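Local coordinates for BH1974 protein (Bacillus halodurans, PDB 3ON5) that probably assists the maturation of molybdenum hydroxylases such as xanthine dehydrogenase, as relatives in the XdhC/CoxI family do, at residues E24-L29 with K131-Y136; E157-L162 with G174-W179; L288-I293 with I331-Q336. One frame throughout, in Å; residues are numbered along the deposited sequence.

Contact 1. Residues E24-L29 with K131-Y136; sequences ELLETL and KRVYDY
Tyr134 reaches across to Leu26 and Glu27 in a helix-helix packing that sets the N-terminal helix 22-30 against helix 124-139 of the BH1974-like central domain. The local axes come within 9.2 Å and cross at -131°, so the two helices run more nearly antiparallel than parallel. Their backbones are nearest at Leu26 and Tyr134, whose CA atoms lie 6.0 Å apart, and the tyrosine side chain can be followed outward from that point. Its CB sits opposite Leu26 CB at 4.2 Å. CG stands anti to the backbone N (chi1 173°), which lays the ring along the flank of helix 22-30, beside Glu27. CD1 then passes the backbone N and CA of Glu27, and CE1 comes to 3.6 Å from Glu27 CB. CZ continues beside Glu27 CG. The glutamate lies obliquely across the ring, with its carboxylate plane turned 60° from the aromatic plane, and it is the aliphatic part of the extended chain that packs on the tyrosine.

Leu26 handles the other half of the interface. Its CG lies anti to the carbonyl carbon, and CD1 meets Val133 CG1 at 3.7 Å in a purely apolar touch. Leu26 sits among Leu130, Val133, Tyr134 and Leu137, the i, i+3, i+4 and i+7 positions that form a hole in knobs-into-holes packing, while Leu25 turns instead to Met55 and Leu57 of strand 55-59. The helix thus bridges the antiparallel sheet that includes strand 55-59 and the central domain. Burial is graded across the contact: Leu26 and Val133 are enclosed, whereas Glu27 is exposed. At that outer margin the tyrosine ends, with Tyr134 OH 3.5 Å from Glu27 CG.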
loop_
_atom_site.group_PDB
_atom_site.type_symbol
_atom_site.label_atom_id
_atom_site.label_comp_id
_atom_site.label_asym_id
_atom_site.label_seq_id
_atom_site.Cartn_x
_atom_site.Cartn_y
_atom_site.Cartn_z
ATOM N N GLU A 24 -3.838 20.385 -15.177
ATOM C CA GLU A 24 -3.671 19.014 -14.695
ATOM C C GLU A 24 -4.985 18.552 -14.018
ATOM O O GLU A 24 -5.355 17.387 -14.148
ATOM C CB GLU A 24 -2.454 18.894 -13.731
ATOM C CG GLU A 24 -1.115 19.450 -14.231
ATOM C CD GLU A 24 -0.455 18.823 -15.451
ATOM O OE1 GLU A 24 -1.082 18.797 -16.536
ATOM O OE2 GLU A 24 0.739 18.461 -15.346
ATOM N N LEU A 25 -5.703 19.479 -13.339
ATOM C CA LEU A 25 -6.976 19.175 -12.698
ATOM C C LEU A 25 -8.040 18.918 -13.751
ATOM O O LEU A 25 -8.763 17.933 -13.655
ATOM C CB LEU A 25 -7.401 20.311 -11.775
ATOM C CG LEU A 25 -8.311 19.912 -10.597
ATOM C CD1 LEU A 25 -7.503 19.274 -9.441
ATOM C CD2 LEU A 25 -9.015 21.115 -10.057
ATOM N N LEU A 26 -8.104 19.779 -14.778
ATOM C CA LEU A 26 -9.017 19.645 -15.907
ATOM C C LEU A 26 -8.654 18.424 -16.752
ATOM O O LEU A 26 -9.528 17.859 -17.410
ATOM C CB LEU A 26 -9.017 20.910 -16.786
ATOM C CG LEU A 26 -9.510 22.225 -16.201
ATOM C CD1 LEU A 26 -9.442 23.298 -17.233
ATOM C CD2 LEU A 26 -10.954 22.135 -15.719
ATOM N N GLU A 27 -7.368 18.024 -16.750
ATOM C CA GLU A 27 -6.881 16.851 -17.471
ATOM C C GLU A 27 -7.499 15.607 -16.856
ATOM O O GLU A 27 -7.964 14.747 -17.598
ATOM C CB GLU A 27 -5.336 16.779 -17.447
ATOM C CG GLU A 27 -4.723 15.769 -18.414
ATOM C CD GLU A 27 -3.207 15.801 -18.542
ATOM O OE1 GLU A 27 -2.634 16.912 -18.638
ATOM O OE2 GLU A 27 -2.604 14.707 -18.643
ATOM N N THR A 28 -7.547 15.546 -15.503
ATOM C CA THR A 28 -8.075 14.459 -14.671
ATOM C C THR A 28 -9.568 14.167 -15.030
ATOM O O THR A 28 -9.960 12.995 -15.028
ATOM C CB THR A 28 -7.892 14.836 -13.191
ATOM O OG1 THR A 28 -6.497 15.051 -12.962
ATOM C CG2 THR A 28 -8.394 13.774 -12.222
ATOM N N LEU A 29 -10.360 15.190 -15.403
ATOM C CA LEU A 29 -11.764 15.017 -15.804
ATOM C C LEU A 29 -11.910 14.308 -17.161
ATOM O O LEU A 29 -12.895 13.595 -17.372
ATOM C CB LEU A 29 -12.454 16.369 -15.879
ATOM C CG LEU A 29 -12.578 17.073 -14.550
ATOM C CD1 LEU A 29 -12.603 18.543 -14.729
ATOM C CD2 LEU A 29 -13.760 16.569 -13.774
ATOM N N LYS A 131 -14.001 20.071 -20.578
ATOM C CA LYS A 131 -13.208 19.393 -21.608
ATOM C C LYS A 131 -12.848 20.418 -22.694
ATOM O O LYS A 131 -11.729 20.387 -23.190
ATOM C CB LYS A 131 -13.965 18.176 -22.178
ATOM C CG LYS A 131 -13.188 17.290 -23.160
ATOM C CD LYS A 131 -13.418 17.677 -24.630
ATOM C CE LYS A 131 -12.764 16.768 -25.652
ATOM N NZ LYS A 131 -11.275 16.803 -25.594
ATOM N N ARG A 132 -13.773 21.353 -23.011
ATOM C CA ARG A 132 -13.582 22.422 -23.991
ATOM C C ARG A 132 -12.571 23.442 -23.454
ATOM O O ARG A 132 -11.753 23.931 -24.229
ATOM C CB ARG A 132 -14.918 23.096 -24.342
ATOM C CG ARG A 132 -14.851 23.955 -25.601
ATOM C CD ARG A 132 -16.218 24.387 -26.076
ATOM N NE ARG A 132 -16.151 25.173 -27.314
ATOM C CZ ARG A 132 -17.214 25.673 -27.944
ATOM N NH1 ARG A 132 -18.438 25.476 -27.461
ATOM N NH2 ARG A 132 -17.062 26.376 -29.061
ATOM N N VAL A 133 -12.594 23.733 -22.128
ATOM C CA VAL A 133 -11.654 24.644 -21.467
ATOM C C VAL A 133 -10.231 24.076 -21.624
ATOM O O VAL A 133 -9.343 24.779 -22.108
ATOM C CB VAL A 133 -12.020 24.880 -19.988
ATOM C CG1 VAL A 133 -11.041 25.841 -19.328
ATOM C CG2 VAL A 133 -13.437 25.407 -19.859
ATOM N N TYR A 134 -10.051 22.784 -21.288
ATOM C CA TYR A 134 -8.790 22.051 -21.389
ATOM C C TYR A 134 -8.222 22.144 -22.818
ATOM O O TYR A 134 -7.065 22.539 -22.981
ATOM C CB TYR A 134 -9.013 20.598 -20.970
ATOM C CG TYR A 134 -7.833 19.683 -21.182
ATOM C CD1 TYR A 134 -6.772 19.659 -20.277
ATOM C CD2 TYR A 134 -7.815 18.770 -22.235
ATOM C CE1 TYR A 134 -5.697 18.789 -20.448
ATOM C CE2 TYR A 134 -6.742 17.902 -22.421
ATOM C CZ TYR A 134 -5.689 17.908 -21.522
ATOM O OH TYR A 134 -4.645 17.030 -21.723
ATOM N N ASP A 135 -9.045 21.868 -23.839
ATOM C CA ASP A 135 -8.639 21.959 -25.244
ATOM C C ASP A 135 -8.140 23.369 -25.599
ATOM O O ASP A 135 -7.184 23.470 -26.365
ATOM C CB ASP A 135 -9.790 21.564 -26.182
ATOM C CG ASP A 135 -10.227 20.114 -26.056
ATOM O OD1 ASP A 135 -9.497 19.320 -25.389
ATOM O OD2 ASP A 135 -11.289 19.761 -26.630
ATOM N N TYR A 136 -8.742 24.441 -25.041
ATOM C CA TYR A 136 -8.276 25.799 -25.323
ATOM C C TYR A 136 -6.938 26.065 -24.625
ATOM O O TYR A 136 -6.124 26.788 -25.187
ATOM C CB TYR A 136 -9.302 26.879 -24.934
ATOM C CG TYR A 136 -10.382 27.072 -25.977
ATOM C CD1 TYR A 136 -10.122 27.757 -27.160
ATOM C CD2 TYR A 136 -11.674 26.605 -25.767
ATOM C CE1 TYR A 136 -11.107 27.928 -28.129
ATOM C CE2 TYR A 136 -12.669 26.770 -26.729
ATOM C CZ TYR A 136 -12.376 27.425 -27.914
ATOM O OH TYR A 136 -13.344 27.610 -28.874
#

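Contact 2. Residues E157-L162 with G174-W179; sequences EYAFIL and GHPVEW
Ile161, Pro176 and Val177 form the heart of a strand-against-helix packing in the BH1974-like central domain, where the first turn of helix 176-181 lies on one face of an antiparallel sheet. Strand 155-161 alternates its side chains: Ala159 and Ile161 point towards the helix, while Phe160 points away and packs on Val133 of helix 124-139, so the strand has a helix on each face. Ile161 uses both its branches. CG1 lies anti to the carbonyl carbon (chi1 -54°), and the nearly extended second torsion (157°) brings CD1 to the CB corner of the proline, 4.0 Å from Pro176 CB. The other branch, CG2, stands anti to the backbone N and meets Val177 CG2 at 3.7 Å. The isoleucine and proline side chains run alongside each other with opposite headings, whereas the valine is crossed at a slant. An alanine in place of Ile161 would remove both branches and would probably leave Pro176 and Val177 facing a gap between sheet and helix. His175 occupies the N-cap position, and its carbonyl oxygen accepts the first helical bond, from Trp179 N. All four touching residues are buried, and their contacts are entirely apolar. Ala159 adds a single methyl at the same corner of the proline, its CB lying 4.1 Å from Pro176 CB.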
loop_
_atom_site.group_PDB
_atom_site.type_symbol
_atom_site.label_atom_id
_atom_site.label_comp_id
_atom_site.label_asym_id
_atom_site.label_seq_id
_atom_site.Cartn_x
_atom_site.Cartn_y
_atom_site.Cartn_z
ATOM N N GLU A 157 -25.988 30.667 -12.866
ATOM C CA GLU A 157 -25.368 30.665 -14.188
ATOM C C GLU A 157 -23.877 30.579 -14.118
ATOM O O GLU A 157 -23.290 30.970 -13.114
ATOM C CB GLU A 157 -25.710 31.940 -14.941
ATOM C CG GLU A 157 -27.145 32.158 -15.312
ATOM C CD GLU A 157 -27.271 33.522 -15.938
ATOM O OE1 GLU A 157 -26.926 33.646 -17.133
ATOM O OE2 GLU A 157 -27.560 34.489 -15.197
ATOM N N TYR A 158 -23.249 30.149 -15.215
ATOM C CA TYR A 158 -21.802 30.099 -15.311
ATOM C C TYR A 158 -21.416 30.164 -16.777
ATOM O O TYR A 158 -22.152 29.667 -17.634
ATOM C CB TYR A 158 -21.196 28.877 -14.601
ATOM C CG TYR A 158 -21.521 27.511 -15.169
ATOM C CD1 TYR A 158 -20.784 26.983 -16.229
ATOM C CD2 TYR A 158 -22.437 26.673 -14.536
ATOM C CE1 TYR A 158 -21.010 25.692 -16.698
ATOM C CE2 TYR A 158 -22.661 25.373 -14.987
ATOM C CZ TYR A 158 -21.934 24.884 -16.058
ATOM O OH TYR A 158 -22.129 23.607 -16.507
ATOM N N ALA A 159 -20.281 30.812 -17.061
ATOM C CA ALA A 159 -19.776 30.998 -18.412
ATOM C C ALA A 159 -18.251 30.889 -18.461
ATOM O O ALA A 159 -17.553 31.115 -17.461
ATOM C CB ALA A 159 -20.217 32.359 -18.944
ATOM N N PHE A 160 -17.751 30.549 -19.649
ATOM C CA PHE A 160 -16.339 30.453 -19.991
ATOM C C PHE A 160 -16.108 31.401 -21.151
ATOM O O PHE A 160 -16.567 31.127 -22.258
ATOM C CB PHE A 160 -15.947 29.006 -20.306
ATOM C CG PHE A 160 -16.206 28.040 -19.178
ATOM C CD1 PHE A 160 -15.252 27.830 -18.183
ATOM C CD2 PHE A 160 -17.399 27.321 -19.116
ATOM C CE1 PHE A 160 -15.482 26.911 -17.156
ATOM C CE2 PHE A 160 -17.644 26.429 -18.068
ATOM C CZ PHE A 160 -16.686 26.231 -17.095
ATOM N N ILE A 161 -15.487 32.559 -20.870
ATOM C CA ILE A 161 -15.252 33.649 -21.820
ATOM C C ILE A 161 -13.859 33.531 -22.490
ATOM O O ILE A 161 -12.852 33.305 -21.814
ATOM C CB ILE A 161 -15.390 35.005 -21.050
ATOM C CG1 ILE A 161 -16.756 35.097 -20.305
ATOM C CG2 ILE A 161 -15.147 36.220 -21.972
ATOM C CD1 ILE A 161 -16.805 36.047 -19.129
ATOM N N LEU A 162 -13.822 33.724 -23.817
ATOM C CA LEU A 162 -12.599 33.728 -24.636
ATOM C C LEU A 162 -12.326 35.156 -25.155
ATOM O O LEU A 162 -11.173 35.581 -25.238
ATOM C CB LEU A 162 -12.712 32.728 -25.797
ATOM C CG LEU A 162 -12.761 31.248 -25.423
ATOM C CD1 LEU A 162 -13.455 30.447 -26.497
ATOM C CD2 LEU A 162 -11.368 30.702 -25.094
ATOM N N GLY A 174 -27.768 37.997 -20.317
ATOM C CA GLY A 174 -27.027 38.751 -21.316
ATOM C C GLY A 174 -25.590 38.375 -21.595
ATOM O O GLY A 174 -25.222 37.202 -21.605
ATOM N N HIS A 175 -24.800 39.404 -21.913
ATOM C CA HIS A 175 -23.376 39.328 -22.201
ATOM C C HIS A 175 -22.678 39.123 -20.875
ATOM O O HIS A 175 -22.827 39.972 -19.997
ATOM C CB HIS A 175 -22.906 40.610 -22.936
ATOM C CG HIS A 175 -23.822 41.058 -24.048
ATOM N ND1 HIS A 175 -24.976 41.791 -23.786
ATOM C CD2 HIS A 175 -23.725 40.864 -25.388
ATOM C CE1 HIS A 175 -25.541 42.009 -24.965
ATOM N NE2 HIS A 175 -24.826 41.476 -25.960
ATOM N N PRO A 176 -22.042 37.964 -20.622
ATOM C CA PRO A 176 -21.417 37.750 -19.304
ATOM C C PRO A 176 -20.368 38.820 -18.980
ATOM O O PRO A 176 -20.301 39.258 -17.835
ATOM C CB PRO A 176 -20.780 36.371 -19.430
ATOM C CG PRO A 176 -20.669 36.127 -20.895
ATOM C CD PRO A 176 -21.828 36.811 -21.512
ATOM N N VAL A 177 -19.615 39.285 -20.005
ATOM C CA VAL A 177 -18.585 40.328 -19.897
ATOM C C VAL A 177 -19.209 41.642 -19.386
ATOM O O VAL A 177 -18.663 42.263 -18.466
ATOM C CB VAL A 177 -17.857 40.552 -21.251
ATOM C CG1 VAL A 177 -16.724 41.567 -21.110
ATOM C CG2 VAL A 177 -17.317 39.246 -21.795
ATOM N N GLU A 178 -20.359 42.045 -19.966
ATOM C CA GLU A 178 -21.024 43.283 -19.575
ATOM C C GLU A 178 -21.637 43.130 -18.170
ATOM O O GLU A 178 -21.684 44.107 -17.423
ATOM C CB GLU A 178 -22.081 43.701 -20.607
ATOM C CG GLU A 178 -22.460 45.172 -20.501
ATOM C CD GLU A 178 -22.451 45.914 -21.820
ATOM O OE1 GLU A 178 -23.215 45.531 -22.733
ATOM O OE2 GLU A 178 -21.701 46.911 -21.923
ATOM N N TRP A 179 -22.052 41.908 -17.795
ATOM C CA TRP A 179 -22.613 41.625 -16.472
ATOM C C TRP A 179 -21.538 41.795 -15.387
ATOM O O TRP A 179 -21.841 42.295 -14.302
ATOM C CB TRP A 179 -23.213 40.203 -16.421
ATOM C CG TRP A 179 -23.852 39.868 -15.113
ATOM C CD1 TRP A 179 -25.115 40.188 -14.718
ATOM C CD2 TRP A 179 -23.256 39.156 -14.021
ATOM N NE1 TRP A 179 -25.346 39.722 -13.445
ATOM C CE2 TRP A 179 -24.223 39.085 -12.992
ATOM C CE3 TRP A 179 -22.002 38.559 -13.812
ATOM C CZ2 TRP A 179 -23.978 38.442 -11.779
ATOM C CZ3 TRP A 179 -21.765 37.915 -12.609
ATOM C CH2 TRP A 179 -22.745 37.864 -11.610
#

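Contact 3. Residues L288-I293 with I331-Q336; sequences LRYIGI and ISIVAQ
Tyr290 and Gln336 meet at about a right angle, the phenol projecting from strand 290-293 and the amide from helix 326-343. The tyrosine has CG anti to its backbone N, which aims the hydroxyl at the helix; the glutamine leaves its own backbone in the same anti fashion and stays extended beyond CG, bringing the amide out to meet it. Between them runs a hydrogen bond from Tyr290 OH to Gln336 OE1, 2.8 Å long. Relative to the ring, the acceptor lies at the edge and in the aromatic plane. Relative to the amide, the hydroxyl is 25° off the carbonyl plane and makes a C=O...O angle of 146°, and the two flat groups are themselves turned 64° apart.

Gln336 OE1 also accepts a bond from the backbone N of Gly318. Two donors therefore grip one buried oxygen, which is likely to fix the rotation of the amide and ties both the strand and the loop at Gly318 to the helix. Ile333, one turn earlier on the helix, flanks the hydroxyl with CG2 at 4.2 Å from Tyr290 OH. Gly292, two residues along the strand, has no side chain on the face where the phenol lies.

Leu337 and Leu340 of the same helix cover more of the tyrosine, while Ile331, Val334 and Ala335 pack on Ile331 of the second subunit. Tyr290 thus joins the parallel sheet to a helix that also serves a subunit interface, in the layered parallel alpha/beta architecture characteristic of the XdhC Rossmann domain.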
loop_
_atom_site.group_PDB
_atom_site.type_symbol
_atom_site.label_atom_id
_atom_site.label_comp_id
_atom_site.label_asym_id
_atom_site.label_seq_id
_atom_site.Cartn_x
_atom_site.Cartn_y
_atom_site.Cartn_z
ATOM N N LEU A 288 11.238 40.196 -22.372
ATOM C CA LEU A 288 11.109 38.879 -21.720
ATOM C C LEU A 288 10.794 38.999 -20.245
ATOM O O LEU A 288 11.258 39.922 -19.566
ATOM C CB LEU A 288 12.375 38.022 -21.882
ATOM C CG LEU A 288 12.385 37.032 -23.029
ATOM C CD1 LEU A 288 13.789 36.743 -23.468
ATOM C CD2 LEU A 288 11.658 35.758 -22.662
ATOM N N ARG A 289 10.006 38.037 -19.759
ATOM C CA ARG A 289 9.593 37.907 -18.370
ATOM C C ARG A 289 10.813 37.709 -17.468
ATOM O O ARG A 289 10.933 38.374 -16.437
ATOM C CB ARG A 289 8.630 36.706 -18.270
ATOM C CG ARG A 289 7.977 36.463 -16.925
ATOM C CD ARG A 289 6.815 37.388 -16.616
ATOM N NE ARG A 289 6.150 37.019 -15.365
ATOM C CZ ARG A 289 5.163 36.131 -15.278
ATOM N NH1 ARG A 289 4.726 35.503 -16.365
ATOM N NH2 ARG A 289 4.615 35.854 -14.103
ATOM N N TYR A 290 11.747 36.829 -17.903
ATOM C CA TYR A 290 12.922 36.427 -17.135
ATOM C C TYR A 290 14.055 35.851 -18.002
ATOM O O TYR A 290 13.767 35.037 -18.880
ATOM C CB TYR A 290 12.432 35.334 -16.159
ATOM C CG TYR A 290 13.490 34.654 -15.332
ATOM C CD1 TYR A 290 13.873 35.168 -14.102
ATOM C CD2 TYR A 290 14.051 33.448 -15.738
ATOM C CE1 TYR A 290 14.820 34.524 -13.314
ATOM C CE2 TYR A 290 15.021 32.809 -14.974
ATOM C CZ TYR A 290 15.390 33.343 -13.754
ATOM O OH TYR A 290 16.321 32.713 -12.978
ATOM N N ILE A 291 15.336 36.224 -17.708
ATOM C CA ILE A 291 16.571 35.685 -18.315
ATOM C C ILE A 291 17.537 35.403 -17.177
ATOM O O ILE A 291 17.973 36.324 -16.487
ATOM C CB ILE A 291 17.247 36.538 -19.428
ATOM C CG1 ILE A 291 16.275 36.934 -20.554
ATOM C CG2 ILE A 291 18.503 35.817 -19.983
ATOM C CD1 ILE A 291 16.837 38.020 -21.468
ATOM N N GLY A 292 17.810 34.131 -16.959
ATOM C CA GLY A 292 18.714 33.704 -15.906
ATOM C C GLY A 292 19.929 33.056 -16.525
ATOM O O GLY A 292 19.782 32.168 -17.372
ATOM N N ILE A 293 21.139 33.530 -16.148
ATOM C CA ILE A 293 22.367 32.971 -16.701
ATOM C C ILE A 293 23.204 32.407 -15.561
ATOM O O ILE A 293 23.536 33.120 -14.609
ATOM C CB ILE A 293 23.183 33.978 -17.558
ATOM C CG1 ILE A 293 22.283 34.779 -18.496
ATOM C CG2 ILE A 293 24.315 33.247 -18.320
ATOM C CD1 ILE A 293 22.997 35.845 -19.246
ATOM N N ILE A 331 16.962 24.159 -6.881
ATOM C CA ILE A 331 15.985 24.632 -5.890
ATOM C C ILE A 331 16.006 26.143 -5.879
ATOM O O ILE A 331 14.949 26.768 -5.933
ATOM C CB ILE A 331 16.235 24.049 -4.466
ATOM C CG1 ILE A 331 15.872 22.547 -4.360
ATOM C CG2 ILE A 331 15.516 24.854 -3.384
ATOM C CD1 ILE A 331 14.403 22.132 -4.369
ATOM N N SER A 332 17.217 26.723 -5.849
ATOM C CA SER A 332 17.479 28.160 -5.832
ATOM C C SER A 332 16.813 28.858 -7.025
ATOM O O SER A 332 16.195 29.907 -6.850
ATOM C CB SER A 332 18.981 28.398 -5.844
ATOM O OG SER A 332 19.255 29.784 -5.858
ATOM N N ILE A 333 16.880 28.241 -8.212
ATOM C CA ILE A 333 16.323 28.814 -9.430
ATOM C C ILE A 333 14.797 28.728 -9.377
ATOM O O ILE A 333 14.148 29.737 -9.632
ATOM C CB ILE A 333 16.907 28.134 -10.702
ATOM C CG1 ILE A 333 18.438 28.354 -10.785
ATOM C CG2 ILE A 333 16.230 28.676 -11.957
ATOM C CD1 ILE A 333 19.147 27.394 -11.662
ATOM N N VAL A 334 14.228 27.561 -9.022
ATOM C CA VAL A 334 12.768 27.371 -8.965
ATOM C C VAL A 334 12.178 28.316 -7.881
ATOM O O VAL A 334 11.153 28.953 -8.141
ATOM C CB VAL A 334 12.359 25.901 -8.748
ATOM C CG1 VAL A 334 10.851 25.762 -8.795
ATOM C CG2 VAL A 334 12.965 25.019 -9.831
ATOM N N ALA A 335 12.875 28.482 -6.732
ATOM C CA ALA A 335 12.514 29.427 -5.660
ATOM C C ALA A 335 12.398 30.853 -6.221
ATOM O O ALA A 335 11.365 31.502 -6.038
ATOM C CB ALA A 335 13.548 29.375 -4.549
ATOM N N GLN A 336 13.413 31.287 -6.999
ATOM C CA GLN A 336 13.438 32.589 -7.676
ATOM C C GLN A 336 12.289 32.724 -8.667
ATOM O O GLN A 336 11.697 33.792 -8.759
ATOM C CB GLN A 336 14.768 32.789 -8.413
ATOM C CG GLN A 336 15.004 34.215 -8.908
ATOM C CD GLN A 336 16.399 34.356 -9.422
ATOM O OE1 GLN A 336 16.812 33.674 -10.355
ATOM N NE2 GLN A 336 17.181 35.205 -8.794
#

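How the contacts relate
The three contacts follow one another along the chain, each closing before the next opens. Contacts 1 and 2 are coupled, with centres 19 Å apart: helix 124-139 supplies one side of contact 1 and also packs on strand 155-161 of contact 2. Val133 CG2 meets Phe160 CD1 at 3.5 Å, and Tyr136 CZ meets Leu162 CD1 at the same distance. Contact 3 belongs to the Rossmann domain, on the opposite side of the chain's centre from both; its nearest atoms are about 14 Å from contact 1 and about 18 Å from contact 2. Among the three, contact 3 alone is touched by another subunit.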